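Local coordinates for serine-rich secreted cell wall anchored (LPXTG-motif ) protein (Lactobacillus reuteri ATCC 53608, PDB 5NXK) that probably acts as a cell-wall-anchored adhesin, using a beta-solenoid binding region to attach this gut bacterium to its host, at residues V4-E7 and E8-K11; M92-N95 and G96-V100; K246-N249 and V250-I253. One frame throughout, in Å; residues are numbered along the deposited sequence.

Interaction 1: V4-E7 and E8-K11; sequences VSNE and EELK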
# COMPACT_ATOMS: atom_id res chain seq x y z
N VAL A 4 1.49 18.02 -18.97
CA VAL A 4 1.92 18.89 -17.88
C VAL A 4 3.43 18.81 -17.67
O VAL A 4 4.04 17.74 -17.83
CB VAL A 4 1.19 18.56 -16.53
CG1 VAL A 4 -0.33 18.80 -16.62
CG2 VAL A 4 1.50 17.14 -16.06
N SER A 5 4.04 19.93 -17.30
CA SER A 5 5.49 19.99 -17.18
C SER A 5 5.99 20.55 -15.86
O SER A 5 7.20 20.63 -15.63
CB SER A 5 6.07 20.83 -18.32
OG SER A 5 5.84 20.21 -19.57
N ASN A 6 5.07 20.95 -14.98
CA ASN A 6 5.49 21.48 -13.68
C ASN A 6 4.39 21.43 -12.65
O ASN A 6 3.28 20.99 -12.94
CB ASN A 6 6.01 22.92 -13.84
CG ASN A 6 4.95 23.86 -14.39
OD1 ASN A 6 3.79 23.83 -13.97
ND2 ASN A 6 5.34 24.68 -15.36
N GLU A 7 4.69 21.89 -11.43
CA GLU A 7 3.77 21.78 -10.32
C GLU A 7 2.44 22.47 -10.60
O GLU A 7 1.38 21.89 -10.38
CB GLU A 7 4.40 22.34 -9.04
CG GLU A 7 3.44 22.40 -7.86
CD GLU A 7 4.15 22.57 -6.52
OE1 GLU A 7 5.33 22.97 -6.50
OE2 GLU A 7 3.52 22.26 -5.48
N GLU A 8 2.48 23.71 -11.09
CA GLU A 8 1.26 24.46 -11.33
C GLU A 8 0.39 23.82 -12.41
O GLU A 8 -0.84 23.76 -12.28
CB GLU A 8 1.58 25.91 -11.72
CG GLU A 8 2.04 26.79 -10.56
CD GLU A 8 1.12 26.71 -9.34
OE1 GLU A 8 -0.10 26.94 -9.49
OE2 GLU A 8 1.63 26.43 -8.23
N GLU A 9 1.02 23.31 -13.47
CA GLU A 9 0.24 22.64 -14.52
C GLU A 9 -0.35 21.32 -14.01
O GLU A 9 -1.51 20.98 -14.32
CB GLU A 9 1.10 22.40 -15.76
CG GLU A 9 1.50 23.68 -16.50
CD GLU A 9 2.52 23.46 -17.63
OE1 GLU A 9 2.98 22.32 -17.83
OE2 GLU A 9 2.85 24.44 -18.32
N LEU A 10 0.42 20.57 -13.23
CA LEU A 10 -0.09 19.31 -12.69
C LEU A 10 -1.26 19.58 -11.75
O LEU A 10 -2.29 18.90 -11.79
CB LEU A 10 1.00 18.53 -11.96
CG LEU A 10 0.56 17.17 -11.41
CD1 LEU A 10 0.03 16.28 -12.55
CD2 LEU A 10 1.72 16.48 -10.69
N LYS A 11 -1.09 20.58 -10.89
CA LYS A 11 -2.12 20.99 -9.95
C LYS A 11 -3.38 21.40 -10.69
O LYS A 11 -4.49 20.97 -10.32
CB LYS A 11 -1.63 22.14 -9.07
CG LYS A 11 -2.70 22.70 -8.15
CD LYS A 11 -2.18 23.83 -7.28
CE LYS A 11 -3.31 24.45 -6.47
NZ LYS A 11 -2.86 25.63 -5.68

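Interaction 2: M92-N95 and G96-V100; sequences MSSN and GVDTV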
# COMPACT_ATOMS: atom_id res chain seq x y z
N MET A 92 -5.19 8.89 0.76
CA MET A 92 -6.54 8.47 0.39
C MET A 92 -7.47 8.89 1.51
O MET A 92 -7.84 8.08 2.36
CB MET A 92 -6.56 6.96 0.17
CG MET A 92 -5.59 6.51 -0.93
SD MET A 92 -5.39 4.71 -1.11
CE MET A 92 -6.95 4.33 -1.90
N SER A 93 -7.83 10.17 1.52
CA SER A 93 -8.58 10.73 2.63
C SER A 93 -10.03 11.10 2.30
O SER A 93 -10.64 11.87 3.03
CB SER A 93 -7.85 11.97 3.17
OG SER A 93 -6.84 11.61 4.09
N SER A 94 -10.59 10.57 1.22
CA SER A 94 -12.01 10.82 0.95
C SER A 94 -12.88 10.14 1.98
O SER A 94 -12.50 9.13 2.56
CB SER A 94 -12.42 10.35 -0.44
OG SER A 94 -11.62 10.97 -1.43
N ASN A 95 -14.07 10.69 2.20
CA ASN A 95 -15.04 10.00 3.05
C ASN A 95 -15.63 8.78 2.33
O ASN A 95 -16.04 7.82 2.99
CB ASN A 95 -16.11 10.98 3.52
CG ASN A 95 -15.63 11.83 4.70
OD1 ASN A 95 -14.83 11.36 5.52
ND2 ASN A 95 -16.09 13.07 4.77
N GLY A 96 -15.63 8.80 1.01
CA GLY A 96 -16.15 7.69 0.23
C GLY A 96 -15.04 6.81 -0.34
O GLY A 96 -13.98 6.65 0.28
N VAL A 97 -15.27 6.27 -1.53
CA VAL A 97 -14.36 5.31 -2.15
C VAL A 97 -13.18 5.98 -2.87
O VAL A 97 -13.38 6.85 -3.73
CB VAL A 97 -15.13 4.42 -3.16
CG1 VAL A 97 -14.16 3.49 -3.91
CG2 VAL A 97 -16.21 3.60 -2.45
N ASP A 98 -11.96 5.57 -2.51
CA ASP A 98 -10.73 5.92 -3.22
C ASP A 98 -10.06 4.64 -3.68
O ASP A 98 -9.88 3.71 -2.89
CB ASP A 98 -9.73 6.66 -2.33
CG ASP A 98 -10.20 8.02 -1.90
OD1 ASP A 98 -10.82 8.74 -2.72
OD2 ASP A 98 -9.95 8.37 -0.73
N THR A 99 -9.67 4.61 -4.94
CA THR A 99 -8.93 3.50 -5.51
C THR A 99 -7.69 4.07 -6.19
O THR A 99 -7.81 4.98 -7.00
CB THR A 99 -9.79 2.70 -6.49
OG1 THR A 99 -10.92 2.17 -5.78
CG2 THR A 99 -8.99 1.56 -7.11
N VAL A 100 -6.51 3.55 -5.83
CA VAL A 100 -5.25 3.98 -6.42
C VAL A 100 -4.61 2.78 -7.12
O VAL A 100 -4.55 1.66 -6.57
CB VAL A 100 -4.27 4.55 -5.35
CG1 VAL A 100 -2.91 4.85 -5.98
CG2 VAL A 100 -4.86 5.79 -4.67

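Interaction 3: K246-N249 and V250-I253; sequences KVDN and VRII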
# COMPACT_ATOMS: atom_id res chain seq x y z
N LYS A 246 11.38 -10.04 10.54
CA LYS A 246 11.97 -10.48 11.81
C LYS A 246 10.97 -11.29 12.63
O LYS A 246 11.34 -12.32 13.20
CB LYS A 246 12.47 -9.28 12.64
CG LYS A 246 13.56 -8.47 11.97
CD LYS A 246 13.91 -7.25 12.83
CE LYS A 246 14.98 -6.39 12.19
NZ LYS A 246 15.19 -5.11 12.94
N VAL A 247 9.72 -10.83 12.71
CA VAL A 247 8.77 -11.44 13.64
C VAL A 247 7.74 -12.34 12.95
O VAL A 247 7.79 -13.55 13.11
CB VAL A 247 8.03 -10.37 14.46
CG1 VAL A 247 7.23 -11.04 15.56
CG2 VAL A 247 9.04 -9.38 15.07
N ASP A 248 6.81 -11.76 12.20
CA ASP A 248 5.77 -12.55 11.52
C ASP A 248 5.69 -12.16 10.05
O ASP A 248 5.97 -11.03 9.69
CB ASP A 248 4.38 -12.34 12.15
CG ASP A 248 4.37 -12.50 13.67
OD1 ASP A 248 4.94 -13.48 14.21
OD2 ASP A 248 3.72 -11.66 14.33
N ASN A 249 5.29 -13.09 9.18
CA ASN A 249 5.05 -12.69 7.78
C ASN A 249 3.64 -12.10 7.62
O ASN A 249 3.47 -11.05 7.01
CB ASN A 249 5.24 -13.85 6.82
CG ASN A 249 6.61 -14.47 6.94
OD1 ASN A 249 6.74 -15.64 7.29
ND2 ASN A 249 7.64 -13.68 6.66
N VAL A 250 2.64 -12.78 8.19
CA VAL A 250 1.28 -12.24 8.23
C VAL A 250 0.78 -12.26 9.66
O VAL A 250 0.83 -13.29 10.34
CB VAL A 250 0.28 -13.02 7.34
CG1 VAL A 250 -1.12 -12.35 7.40
CG2 VAL A 250 0.78 -13.10 5.91
N ARG A 251 0.31 -11.11 10.11
CA ARG A 251 -0.16 -10.99 11.48
C ARG A 251 -1.64 -10.60 11.54
O ARG A 251 -2.03 -9.58 11.01
CB ARG A 251 0.67 -9.96 12.22
CG ARG A 251 0.25 -9.65 13.64
CD ARG A 251 1.56 -9.49 14.39
NE ARG A 251 1.44 -8.95 15.72
CZ ARG A 251 2.26 -9.26 16.71
NH1 ARG A 251 3.24 -10.14 16.54
NH2 ARG A 251 2.07 -8.70 17.90
N ILE A 252 -2.44 -11.45 12.18
CA ILE A 252 -3.84 -11.14 12.41
C ILE A 252 -4.14 -11.22 13.90
O ILE A 252 -4.49 -12.28 14.42
CB ILE A 252 -4.77 -12.08 11.65
CG1 ILE A 252 -4.29 -12.22 10.20
CG2 ILE A 252 -6.22 -11.55 11.71
CD1 ILE A 252 -5.10 -13.18 9.37
N ILE A 253 -3.97 -10.09 14.57
CA ILE A 253 -4.21 -9.98 16.01
C ILE A 253 -5.01 -8.70 16.25
O ILE A 253 -4.58 -7.62 15.84
CB ILE A 253 -2.87 -9.94 16.81
CG1 ILE A 253 -2.12 -11.28 16.68
CG2 ILE A 253 -3.13 -9.65 18.28
CD1 ILE A 253 -0.75 -11.30 17.41

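Interaction 1: V4-E7 and E8-K11
Val4 and Glu9 come within 5.3 Å of each other, CA to CA, because the chain leaves strand 3-4 and turns sharply into helix 7-14. Asn6 is the N-cap residue of that helix. Its CG sits between the backbone N and the carbonyl carbon (chi1 60°), which turns the amide back over the first helical turn. There Asn6 OD1 accepts from the amide N of Glu9 at 2.9 Å, in a nearly straight bond (N-H...O 167°). Glu9 reaches back the other way. Its side chain is extended and crosses that of Asn6 at about a right angle. Glu9 OE1 takes the amide N of Ser5 at 2.7 Å, on a rather bent path (141°). Asn6 thus binds an amide inside the first turn, while Glu9 binds the one just before the N-cap residue. Helical backbone bonds follow, with Leu10 N 2.9 Å from Asn6 O and Lys11 N 2.8 Å from Glu7 O. On the buried side, Val4 CG2 meets Leu10 CD1 at 3.9 Å, and Val4 CG1 lies 3.4 Å from Glu9 O. Val4 and Leu10 also pack on Ile22 and Ile28. Glu7 points its carboxylate elsewhere, to the backbone N atoms of Asn31 and Asn32. The arrangement is a side-chain N-cap on a short helix that covers the N-terminal end of a beta-solenoid, as in the pectate lyase-like fold.

Interaction 2: M92-N95 and G96-V100
The carboxylate of Asp98 is the flat group here, and Ser94 meets both of its oxygens through their syn lone pairs. Ser94 OG donates to Asp98 OD1 at 2.7 Å. The backbone N of Ser94 donates to Asp98 OD2 at 3.0 Å, with an N-H...O angle of 148°. One residue therefore grips the acid with two bonds and fixes its rotation. OD2 also forms a salt bridge with Lys122, which probably helps to keep the buried acid charged. Ser94 OG has a second partner in the backbone N of Asn65. Next to this polar pair Met92 adds a largely apolar contact. It bends at its last torsion (chi3 74°) and brings Met92 CE back to Asp98, 3.7 Å from CB and a close 3.2 Å from the backbone O. Met92 SD lies 3.8 Å from Val100 CG2, the two side chains crossing at a slant. The chain nearly reverses here, the two end-to-end directions being 165° apart. The turn joins strand 90-92 to strand 97-102, which belong to different parallel sheets. Within the solenoid, Ser94 and Asp98 touch Leu63 and Ile72 of the preceding strands 61-63 and 71-77. On the following strand 122-127, Met92 packs on Lys122 and Val100 on Leu124.

Interaction 3: K246-N249 and V250-I253
Asp248 and Arg251 form a salt bridge round the corner that the chain turns at Asn249 and Val250. This is the tight part of the contact. Arg251 NH1 donates to Asp248 OD2 at 2.7 Å along a nearly straight line (166°). The oxygen lies close to the guanidinium plane, and the carboxylate and guanidinium planes are only 26° apart. Arg251 CD also comes within 3.1 Å of Asp248 OD2. Arg251 leaves the backbone with CG opposite its own N, then bends at chi2 (141°), which carries the guanidinium round to the acid. Both charged groups have further partners. Arg251 NH2 forms a salt bridge with Asp156, and Asp248 OD1 accepts from the backbone N of Ser281. The acid is thus held through both oxygens, and the arginine joins two acids. The looser side is formed by the partly exposed Val247, whose CG1 approaches Arg251 NH1 obliquely at 4.2 Å. Within its own segment, Arg251 has one guanidinium face covered by Ile253 CD1, 3.5 Å above the plane and offset toward the rim. Asn249 turns its amide away from the salt bridge, to Asn222 and Asn282, and so links asparagines of successive coils. Strand 248-252 lies in a small parallel sheet between strands 221-226 and 283-285. Tyr221 of the first touches Asp248 and Arg251, and Arg284 of the second touches Asp248 and Ile253.

How the interactions relate
The three contacts follow one another along the chain and along the beta-solenoid. Interaction 1 lies at the N-terminal end, interaction 2 in a middle coil and interaction 3 nearer the C-terminal end. Centres of interactions 1 and 2 are 23 Å apart, those of 2 and 3 are 27 Å apart, and none of the contacts touch. Strands 3-4 and 97-102 belong to the same long parallel sheet, which joins interactions 1 and 2. Strand 248-252 of interaction 3 belongs to a separate four-stranded sheet. Interaction 1 caps a helix, interaction 2 closes a turn between two sheets, and interaction 3 bridges a corner within one coil. They mark successive positions along one elongated solenoid, probably the adhesive region.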